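Local coordinates for protein CTD kinase subunit gamma (Schizosaccharomyces pombe, PDB 5CE7) that is the gamma subunit of the CTDK complex, represented here by its CTD-interacting domain, and probably helps activate the kinase that hyperphosphorylates the RNA polymerase II C-terminal repeats, at residues Val58-Leu72 / Glu108-Val121. Sequence-based numbering, arbitrary orientation.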
ATOM      1  N   VAL A  58      -2.418   2.987   7.883  1.00 12.17           N
ATOM      2  CA  VAL A  58      -1.838   1.690   8.194  1.00 13.16           C
ATOM      3  C   VAL A  58      -2.623   0.584   7.488  1.00 11.16           C
ATOM      4  O   VAL A  58      -2.043  -0.338   6.927  1.00 13.88           O
ATOM      5  CB  VAL A  58      -1.822   1.434   9.729  1.00 14.94           C
ATOM      6  CG1 VAL A  58      -1.548  -0.026  10.023  1.00 19.03           C
ATOM      7  CG2 VAL A  58      -0.772   2.300  10.391  1.00 17.34           C
ATOM      8  N   ASN A  59      -3.945   0.676   7.507  1.00 10.03           N
ATOM      9  CA  ASN A  59      -4.754  -0.341   6.834  1.00 13.79           C
ATOM     10  C   ASN A  59      -4.565  -0.325   5.323  1.00 12.98           C
ATOM     11  O   ASN A  59      -4.598  -1.368   4.679  1.00 12.49           O
ATOM     12  CB  ASN A  59      -6.231  -0.236   7.241  1.00 15.04           C
ATOM     13  CG  ASN A  59      -6.466  -0.710   8.669  1.00 16.87           C
ATOM     14  OD1 ASN A  59      -5.709  -1.527   9.185  1.00 15.24           O
ATOM     15  ND2 ASN A  59      -7.505  -0.189   9.314  1.00 19.67           N
ATOM     16  N   ILE A  60      -4.323   0.855   4.761  1.00 13.69           N
ATOM     17  CA  ILE A  60      -3.992   0.954   3.342  1.00 14.43           C
ATOM     18  C   ILE A  60      -2.628   0.341   3.026  1.00 11.94           C
ATOM     19  O   ILE A  60      -2.447  -0.274   1.985  1.00 14.62           O
ATOM     20  CB  ILE A  60      -4.069   2.411   2.830  1.00 17.56           C
ATOM     21  CG1 ILE A  60      -5.536   2.865   2.799  1.00 19.25           C
ATOM     22  CG2 ILE A  60      -3.449   2.503   1.436  1.00 20.25           C
ATOM     23  CD1 ILE A  60      -5.732   4.366   2.652  1.00 22.79           C
HETATM   24  N   MSE A  61      -1.670   0.503   3.934  1.00 13.15           N
HETATM   25  CA  MSE A  61      -0.376  -0.182   3.823  1.00 17.38           C
HETATM   26  C   MSE A  61      -0.552  -1.710   3.807  1.00 17.21           C
HETATM   27  O   MSE A  61       0.074  -2.410   3.010  1.00 12.92           O
HETATM   28  CB  MSE A  61       0.523   0.239   4.988  1.00  8.81           C
HETATM   29  CG  MSE A  61       2.016  -0.192   4.913  1.00 31.35           C
HETATM   30 SE   MSE A  61       2.941   0.603   3.353  1.00 57.03          SE
HETATM   31  CE  MSE A  61       4.449   1.409   4.289  1.00 52.92           C
ATOM     32  N   TYR A  62      -1.400  -2.232   4.685  1.00 15.56           N
ATOM     33  CA  TYR A  62      -1.684  -3.670   4.666  1.00 15.81           C
ATOM     34  C   TYR A  62      -2.314  -4.045   3.328  1.00 12.71           C
ATOM     35  O   TYR A  62      -1.932  -5.042   2.712  1.00 15.47           O
ATOM     36  CB  TYR A  62      -2.652  -4.066   5.774  1.00 12.72           C
ATOM     37  CG  TYR A  62      -2.176  -3.839   7.177  1.00 15.01           C
ATOM     38  CD1 TYR A  62      -0.826  -3.902   7.511  1.00 16.72           C
ATOM     39  CD2 TYR A  62      -3.094  -3.577   8.190  1.00 23.59           C
ATOM     40  CE1 TYR A  62      -0.409  -3.707   8.834  1.00 20.86           C
ATOM     41  CE2 TYR A  62      -2.690  -3.378   9.494  1.00 23.59           C
ATOM     42  CZ  TYR A  62      -1.353  -3.446   9.810  1.00 21.66           C
ATOM     43  OH  TYR A  62      -0.987  -3.235  11.119  1.00 23.50           O
ATOM     44  N   PHE A  63      -3.305  -3.266   2.899  1.00 10.57           N
ATOM     45  CA  PHE A  63      -3.962  -3.508   1.605  1.00 13.10           C
ATOM     46  C   PHE A  63      -2.967  -3.559   0.437  1.00 13.79           C
ATOM     47  O   PHE A  63      -3.092  -4.385  -0.483  1.00 14.83           O
ATOM     48  CB  PHE A  63      -5.012  -2.427   1.301  1.00 13.74           C
ATOM     49  CG  PHE A  63      -5.455  -2.427  -0.141  1.00 11.70           C
ATOM     50  CD1 PHE A  63      -6.199  -3.486  -0.645  1.00 11.84           C
ATOM     51  CD2 PHE A  63      -5.095  -1.399  -0.995  1.00 15.86           C
ATOM     52  CE1 PHE A  63      -6.586  -3.512  -1.974  1.00 12.46           C
ATOM     53  CE2 PHE A  63      -5.486  -1.410  -2.330  1.00 13.45           C
ATOM     54  CZ  PHE A  63      -6.235  -2.474  -2.815  1.00 11.91           C
ATOM     55  N   VAL A  64      -1.998  -2.648   0.458  1.00 13.11           N
ATOM     56  CA  VAL A  64      -0.948  -2.604  -0.561  1.00 14.32           C
ATOM     57  C   VAL A  64      -0.160  -3.914  -0.568  1.00 14.38           C
ATOM     58  O   VAL A  64       0.234  -4.413  -1.613  1.00 14.81           O
ATOM     59  CB  VAL A  64       0.009  -1.406  -0.311  1.00 21.44           C
ATOM     60  CG1 VAL A  64       1.369  -1.643  -0.948  1.00 25.80           C
ATOM     61  CG2 VAL A  64      -0.629  -0.108  -0.795  1.00 19.78           C
ATOM     62  N   ASP A  65       0.078  -4.463   0.612  1.00 18.75           N
ATOM     63  CA  ASP A  65       0.770  -5.746   0.731  1.00 22.32           C
ATOM     64  C   ASP A  65      -0.100  -6.852   0.114  1.00 15.94           C
ATOM     65  O   ASP A  65       0.366  -7.644  -0.699  1.00 16.68           O
ATOM     66  CB  ASP A  65       1.055  -6.023   2.210  1.00 23.73           C
ATOM     67  CG  ASP A  65       2.045  -7.161   2.433  1.00 26.01           C
ATOM     68  OD1 ASP A  65       2.641  -7.682   1.475  1.00 23.82           O
ATOM     69  OD2 ASP A  65       2.248  -7.514   3.604  1.00 31.73           O
ATOM     70  N   THR A  66      -1.364  -6.889   0.508  1.00 15.98           N
ATOM     71  CA  THR A  66      -2.338  -7.847  -0.038  1.00 15.48           C
ATOM     72  C   THR A  66      -2.503  -7.720  -1.568  1.00 14.95           C
ATOM     73  O   THR A  66      -2.542  -8.727  -2.303  1.00 16.25           O
ATOM     74  CB  THR A  66      -3.704  -7.673   0.679  1.00 15.25           C
ATOM     75  OG1 THR A  66      -3.537  -7.967   2.077  1.00 17.33           O
ATOM     76  CG2 THR A  66      -4.787  -8.600   0.072  1.00 11.54           C
ATOM     77  N   LEU A  67      -2.570  -6.481  -2.046  1.00 12.38           N
ATOM     78  CA  LEU A  67      -2.646  -6.212  -3.476  1.00 12.72           C
ATOM     79  C   LEU A  67      -1.431  -6.779  -4.216  1.00 15.34           C
ATOM     80  O   LEU A  67      -1.572  -7.463  -5.239  1.00 17.59           O
ATOM     81  CB  LEU A  67      -2.749  -4.704  -3.733  1.00  9.86           C
ATOM     82  CG  LEU A  67      -2.807  -4.243  -5.191  1.00 12.44           C
ATOM     83  CD1 LEU A  67      -4.009  -4.878  -5.905  1.00 15.13           C
ATOM     84  CD2 LEU A  67      -2.935  -2.741  -5.251  1.00 12.11           C
ATOM     85  N   CYS A  68      -0.236  -6.484  -3.718  1.00 10.55           N
ATOM     86  CA  CYS A  68       0.969  -7.047  -4.321  1.00 13.89           C
ATOM     87  C   CYS A  68       0.956  -8.588  -4.324  1.00 15.06           C
ATOM     88  O   CYS A  68       1.260  -9.205  -5.337  1.00 16.97           O
ATOM     89  CB  CYS A  68       2.241  -6.505  -3.639  1.00 14.67           C
ATOM     90  SG  CYS A  68       2.555  -4.741  -3.949  1.00 17.81           S
ATOM     91  N   GLU A  69       0.615  -9.204  -3.196  1.00 13.97           N
ATOM     92  CA  GLU A  69       0.556 -10.670  -3.125  1.00 15.60           C
ATOM     93  C   GLU A  69      -0.406 -11.227  -4.165  1.00 15.81           C
ATOM     94  O   GLU A  69      -0.100 -12.183  -4.868  1.00 18.77           O
ATOM     95  CB  GLU A  69       0.133 -11.139  -1.732  1.00 20.94           C
ATOM     96  CG  GLU A  69       1.138 -10.791  -0.647  1.00 27.46           C
ATOM     97  CD  GLU A  69       0.677 -11.184   0.753  1.00 36.80           C
ATOM     98  OE1 GLU A  69      -0.544 -11.281   0.984  1.00 36.58           O
ATOM     99  OE2 GLU A  69       1.546 -11.404   1.624  1.00 40.61           O
HETATM  100  N   MSE A  70      -1.573 -10.614  -4.273  1.00 15.40           N
HETATM  101  CA  MSE A  70      -2.557 -11.086  -5.227  1.00 16.98           C
HETATM  102  C   MSE A  70      -2.141 -10.817  -6.665  1.00 14.90           C
HETATM  103  O   MSE A  70      -2.403 -11.629  -7.541  1.00 17.51           O
HETATM  104  CB  MSE A  70      -3.927 -10.514  -4.897  1.00 17.38           C
HETATM  105  CG  MSE A  70      -4.465 -11.090  -3.586  1.00 28.23           C
HETATM  106 SE   MSE A  70      -6.291 -10.544  -3.266  1.00 63.52          SE
HETATM  107  CE  MSE A  70      -6.875 -10.495  -5.170  1.00 14.91           C
ATOM    108  N   CYS A  71      -1.472  -9.694  -6.907  1.00 12.48           N
ATOM    109  CA  CYS A  71      -0.903  -9.447  -8.231  1.00 15.54           C
ATOM    110  C   CYS A  71       0.045 -10.586  -8.617  1.00 18.09           C
ATOM    111  O   CYS A  71      -0.021 -11.110  -9.729  1.00 18.22           O
ATOM    112  CB  CYS A  71      -0.171  -8.098  -8.284  1.00 12.94           C
ATOM    113  SG  CYS A  71      -1.261  -6.661  -8.385  1.00 16.71           S
ATOM    114  N   LEU A  72       0.915 -10.982  -7.690  1.00 14.22           N
ATOM    115  CA  LEU A  72       1.871 -12.046  -7.968  1.00 18.28           C
ATOM    116  C   LEU A  72       1.165 -13.388  -8.185  1.00 19.88           C
ATOM    117  O   LEU A  72       1.576 -14.195  -9.023  1.00 19.36           O
ATOM    118  CB  LEU A  72       2.900 -12.164  -6.833  1.00 18.10           C
ATOM    119  CG  LEU A  72       3.823 -10.971  -6.591  1.00 23.88           C
ATOM    120  CD1 LEU A  72       4.604 -11.198  -5.304  1.00 28.36           C
ATOM    121  CD2 LEU A  72       4.774 -10.777  -7.776  1.00 24.63           C
ATOM    122  N   GLU A 108       4.452  -2.208  12.319  1.00 15.07           N
ATOM    123  CA  GLU A 108       3.478  -2.604  11.325  1.00 14.25           C
ATOM    124  C   GLU A 108       4.000  -2.298   9.929  1.00 15.13           C
ATOM    125  O   GLU A 108       3.732  -3.045   8.997  1.00 17.29           O
ATOM    126  CB  GLU A 108       2.117  -1.931  11.588  1.00 16.22           C
ATOM    127  CG  GLU A 108       1.377  -2.425  12.863  1.00 18.95           C
ATOM    128  CD  GLU A 108       2.071  -2.052  14.191  1.00 19.28           C
ATOM    129  OE1 GLU A 108       1.965  -2.852  15.148  1.00 16.03           O
ATOM    130  OE2 GLU A 108       2.692  -0.959  14.294  1.00 13.22           O
ATOM    131  N   VAL A 109       4.766  -1.216   9.789  1.00 14.64           N
ATOM    132  CA  VAL A 109       5.346  -0.882   8.499  1.00 14.24           C
ATOM    133  C   VAL A 109       6.526  -1.823   8.237  1.00 17.49           C
ATOM    134  O   VAL A 109       6.754  -2.254   7.105  1.00 16.18           O
ATOM    135  CB  VAL A 109       5.772   0.609   8.413  1.00 20.90           C
ATOM    136  CG1 VAL A 109       6.635   0.859   7.183  1.00 19.60           C
ATOM    137  CG2 VAL A 109       4.530   1.520   8.395  1.00 16.13           C
ATOM    138  N   ARG A 110       7.262  -2.164   9.291  1.00 17.40           N
ATOM    139  CA  ARG A 110       8.329  -3.149   9.152  1.00 17.32           C
ATOM    140  C   ARG A 110       7.809  -4.492   8.659  1.00 16.38           C
ATOM    141  O   ARG A 110       8.470  -5.162   7.862  1.00 18.21           O
ATOM    142  CB  ARG A 110       9.116  -3.322  10.462  1.00 16.07           C
ATOM    143  CG  ARG A 110       9.937  -2.093  10.831  1.00 18.79           C
ATOM    144  CD  ARG A 110      10.954  -2.392  11.928  1.00 22.28           C
ATOM    145  NE  ARG A 110      11.784  -1.222  12.209  1.00 21.88           N
ATOM    146  CZ  ARG A 110      11.763  -0.523  13.338  1.00 22.46           C
ATOM    147  NH1 ARG A 110      10.954  -0.875  14.338  1.00 22.92           N
ATOM    148  NH2 ARG A 110      12.568   0.527  13.469  1.00 25.29           N
ATOM    149  N   LYS A 111       6.634  -4.897   9.126  1.00 14.89           N
ATOM    150  CA  LYS A 111       6.077  -6.182   8.697  1.00 20.64           C
ATOM    151  C   LYS A 111       5.798  -6.158   7.197  1.00 19.20           C
ATOM    152  O   LYS A 111       6.128  -7.102   6.471  1.00 17.13           O
ATOM    153  CB  LYS A 111       4.805  -6.518   9.482  1.00 27.78           C
ATOM    154  CG  LYS A 111       4.138  -7.834   9.083  1.00 34.40           C
ATOM    155  CD  LYS A 111       2.649  -7.632   8.832  1.00 36.99           C
ATOM    156  CE  LYS A 111       1.926  -7.083  10.066  1.00 31.85           C
ATOM    157  NZ  LYS A 111       1.541  -8.158  11.031  1.00 31.51           N
ATOM    158  N   VAL A 112       5.198  -5.069   6.730  1.00 17.52           N
ATOM    159  CA  VAL A 112       4.896  -4.926   5.309  1.00 18.36           C
ATOM    160  C   VAL A 112       6.169  -4.854   4.461  1.00 16.90           C
ATOM    161  O   VAL A 112       6.248  -5.454   3.381  1.00 15.94           O
ATOM    162  CB  VAL A 112       4.041  -3.671   5.038  1.00 15.25           C
ATOM    163  CG1 VAL A 112       3.848  -3.480   3.536  1.00 14.21           C
ATOM    164  CG2 VAL A 112       2.704  -3.782   5.763  1.00 16.15           C
ATOM    165  N   LEU A 113       7.160  -4.114   4.942  1.00 14.06           N
ATOM    166  CA  LEU A 113       8.394  -3.952   4.180  1.00 18.54           C
ATOM    167  C   LEU A 113       9.093  -5.296   4.000  1.00 19.53           C
ATOM    168  O   LEU A 113       9.615  -5.588   2.921  1.00 19.24           O
ATOM    169  CB  LEU A 113       9.329  -2.938   4.840  1.00 16.48           C
ATOM    170  CG  LEU A 113       8.902  -1.478   4.773  1.00 18.27           C
ATOM    171  CD1 LEU A 113       9.889  -0.609   5.541  1.00 16.19           C
ATOM    172  CD2 LEU A 113       8.770  -1.002   3.311  1.00 17.79           C
ATOM    173  N   GLN A 114       9.091  -6.106   5.056  1.00 14.61           N
ATOM    174  CA  GLN A 114       9.709  -7.426   5.013  1.00 20.01           C
ATOM    175  C   GLN A 114       8.976  -8.322   4.017  1.00 19.73           C
ATOM    176  O   GLN A 114       9.592  -9.027   3.222  1.00 17.39           O
ATOM    177  CB  GLN A 114       9.715  -8.064   6.403  1.00 22.11           C
ATOM    178  CG  GLN A 114      10.102  -9.541   6.428  1.00 31.72           C
ATOM    179  CD  GLN A 114      10.088 -10.123   7.840  1.00 40.09           C
ATOM    180  OE1 GLN A 114       9.093 -10.700   8.281  1.00 44.82           O
ATOM    181  NE2 GLN A 114      11.197  -9.962   8.557  1.00 40.40           N
ATOM    182  N   SER A 115       7.651  -8.268   4.062  1.00 18.73           N
ATOM    183  CA  SER A 115       6.812  -9.011   3.134  1.00 20.93           C
ATOM    184  C   SER A 115       7.096  -8.620   1.674  1.00 22.87           C
ATOM    185  O   SER A 115       7.312  -9.480   0.822  1.00 24.55           O
ATOM    186  CB  SER A 115       5.345  -8.769   3.470  1.00 15.19           C
ATOM    187  OG  SER A 115       4.505  -9.442   2.555  1.00 23.61           O
ATOM    188  N   LEU A 116       7.085  -7.322   1.392  1.00 17.77           N
ATOM    189  CA  LEU A 116       7.383  -6.834   0.053  1.00 19.07           C
ATOM    190  C   LEU A 116       8.804  -7.222  -0.396  1.00 21.55           C
ATOM    191  O   LEU A 116       9.025  -7.583  -1.552  1.00 23.11           O
ATOM    192  CB  LEU A 116       7.184  -5.316  -0.025  1.00 17.15           C
ATOM    193  CG  LEU A 116       5.727  -4.848   0.168  1.00 18.96           C
ATOM    194  CD1 LEU A 116       5.620  -3.327   0.136  1.00 21.40           C
ATOM    195  CD2 LEU A 116       4.825  -5.462  -0.887  1.00 13.71           C
ATOM    196  N   HIS A 117       9.758  -7.144   0.523  1.00 18.32           N
ATOM    197  CA  HIS A 117      11.134  -7.542   0.241  1.00 20.24           C
ATOM    198  C   HIS A 117      11.277  -9.040  -0.071  1.00 22.78           C
ATOM    199  O   HIS A 117      11.954  -9.419  -1.030  1.00 25.11           O
ATOM    200  CB  HIS A 117      12.057  -7.160   1.406  1.00 19.98           C
ATOM    201  CG  HIS A 117      13.504  -7.420   1.129  1.00 27.10           C
ATOM    202  ND1 HIS A 117      14.297  -8.184   1.958  1.00 28.61           N
ATOM    203  CD2 HIS A 117      14.297  -7.037   0.100  1.00 27.57           C
ATOM    204  CE1 HIS A 117      15.519  -8.247   1.459  1.00 30.89           C
ATOM    205  NE2 HIS A 117      15.545  -7.559   0.331  1.00 29.26           N
ATOM    206  N   GLU A 118      10.648  -9.885   0.738  1.00 21.99           N
ATOM    207  CA  GLU A 118      10.693 -11.335   0.530  1.00 22.89           C
ATOM    208  C   GLU A 118      10.056 -11.728  -0.801  1.00 25.93           C
ATOM    209  O   GLU A 118      10.464 -12.698  -1.449  1.00 26.83           O
ATOM    210  CB  GLU A 118       9.969 -12.054   1.664  1.00 20.63           C
ATOM    211  CG  GLU A 118      10.677 -11.952   2.999  1.00 34.49           C
ATOM    212  CD  GLU A 118       9.845 -12.498   4.138  1.00 47.01           C
ATOM    213  OE1 GLU A 118       8.604 -12.575   3.990  1.00 55.30           O
ATOM    214  OE2 GLU A 118      10.429 -12.849   5.183  1.00 46.81           O
ATOM    215  N   LYS A 119       9.046 -10.971  -1.209  1.00 22.02           N
ATOM    216  CA  LYS A 119       8.363 -11.275  -2.455  1.00 28.52           C
ATOM    217  C   LYS A 119       8.944 -10.482  -3.633  1.00 27.49           C
ATOM    218  O   LYS A 119       8.354 -10.430  -4.712  1.00 28.11           O
ATOM    219  CB  LYS A 119       6.850 -11.104  -2.275  1.00 30.46           C
ATOM    220  CG  LYS A 119       6.363 -11.875  -1.044  1.00 34.35           C
ATOM    221  CD  LYS A 119       4.875 -12.139  -1.058  1.00 41.81           C
ATOM    222  CE  LYS A 119       4.167 -11.292  -0.015  1.00 46.95           C
ATOM    223  NZ  LYS A 119       4.104  -9.860  -0.429  1.00 49.44           N
ATOM    224  N   LYS A 120      10.119  -9.886  -3.414  1.00 22.49           N
ATOM    225  CA  LYS A 120      10.892  -9.258  -4.488  1.00 26.51           C
ATOM    226  C   LYS A 120      10.155  -8.117  -5.196  1.00 27.01           C
ATOM    227  O   LYS A 120      10.458  -7.776  -6.342  1.00 25.94           O
ATOM    228  CB  LYS A 120      11.347 -10.318  -5.491  1.00 35.55           C
ATOM    229  CG  LYS A 120      12.071 -11.489  -4.816  1.00 40.65           C
ATOM    230  CD  LYS A 120      12.482 -12.564  -5.801  1.00 46.66           C
ATOM    231  CE  LYS A 120      13.811 -13.188  -5.393  1.00 54.02           C
ATOM    232  NZ  LYS A 120      14.938 -12.208  -5.514  1.00 58.23           N
ATOM    233  N   VAL A 121       9.188  -7.527  -4.500  1.00 24.40           N
ATOM    234  CA  VAL A 121       8.523  -6.329  -4.991  1.00 20.20           C
ATOM    235  C   VAL A 121       9.475  -5.140  -4.853  1.00 20.11           C
ATOM    236  O   VAL A 121       9.493  -4.235  -5.696  1.00 20.94           O
ATOM    237  CB  VAL A 121       7.221  -6.055  -4.214  1.00 19.76           C
ATOM    238  CG1 VAL A 121       6.532  -4.795  -4.745  1.00 14.95           C
ATOM    239  CG2 VAL A 121       6.289  -7.257  -4.304  1.00 22.47           C
TER
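Helix segments 58-72 and 108-118 run nearly parallel, their N-to-C directions 13° apart and their axes 9.9 Å apart at closest, with the CA atoms of Asp65 and Val112 6.2 Å apart where the two backbones lie nearest. Val112 packs between Met61 and Tyr62: its CG2 lies 3.8 Å from Met61 CG and also meets the edge of the tyrosine ring near the ring plane. Bends at chi2 and chi3 carry the methyl of the selenomethionine Met61 on to Val109, Met61 CE lying 3.7 Å from Val109 CG1. Halfway along, Asp65 CG stands anti to the backbone N (chi1 -167°), which sets OD1 to accept two donors, Ser115 OG at 2.8 Å through the syn lone pair and Lys119 NZ at 3.2 Å nearly along the C-O axis. Lys119, just past the helix, also forms a long salt bridge with Glu69. An alanine in place of buried Asp65 is likely to deprive Ser115 OG of its acceptor and cost Lys119 the shorter of its two salt bridges. One turn on from Asp65, Cys68 SG touches Leu116 CD2 and Val121 CG1. Val121 follows Lys120, the C-prime residue of a Schellman motif that ends the helix. The contact joins helix 54-73 to helix 100-118 side by side, within the right-handed superhelix of this noncanonical CTD-interacting domain.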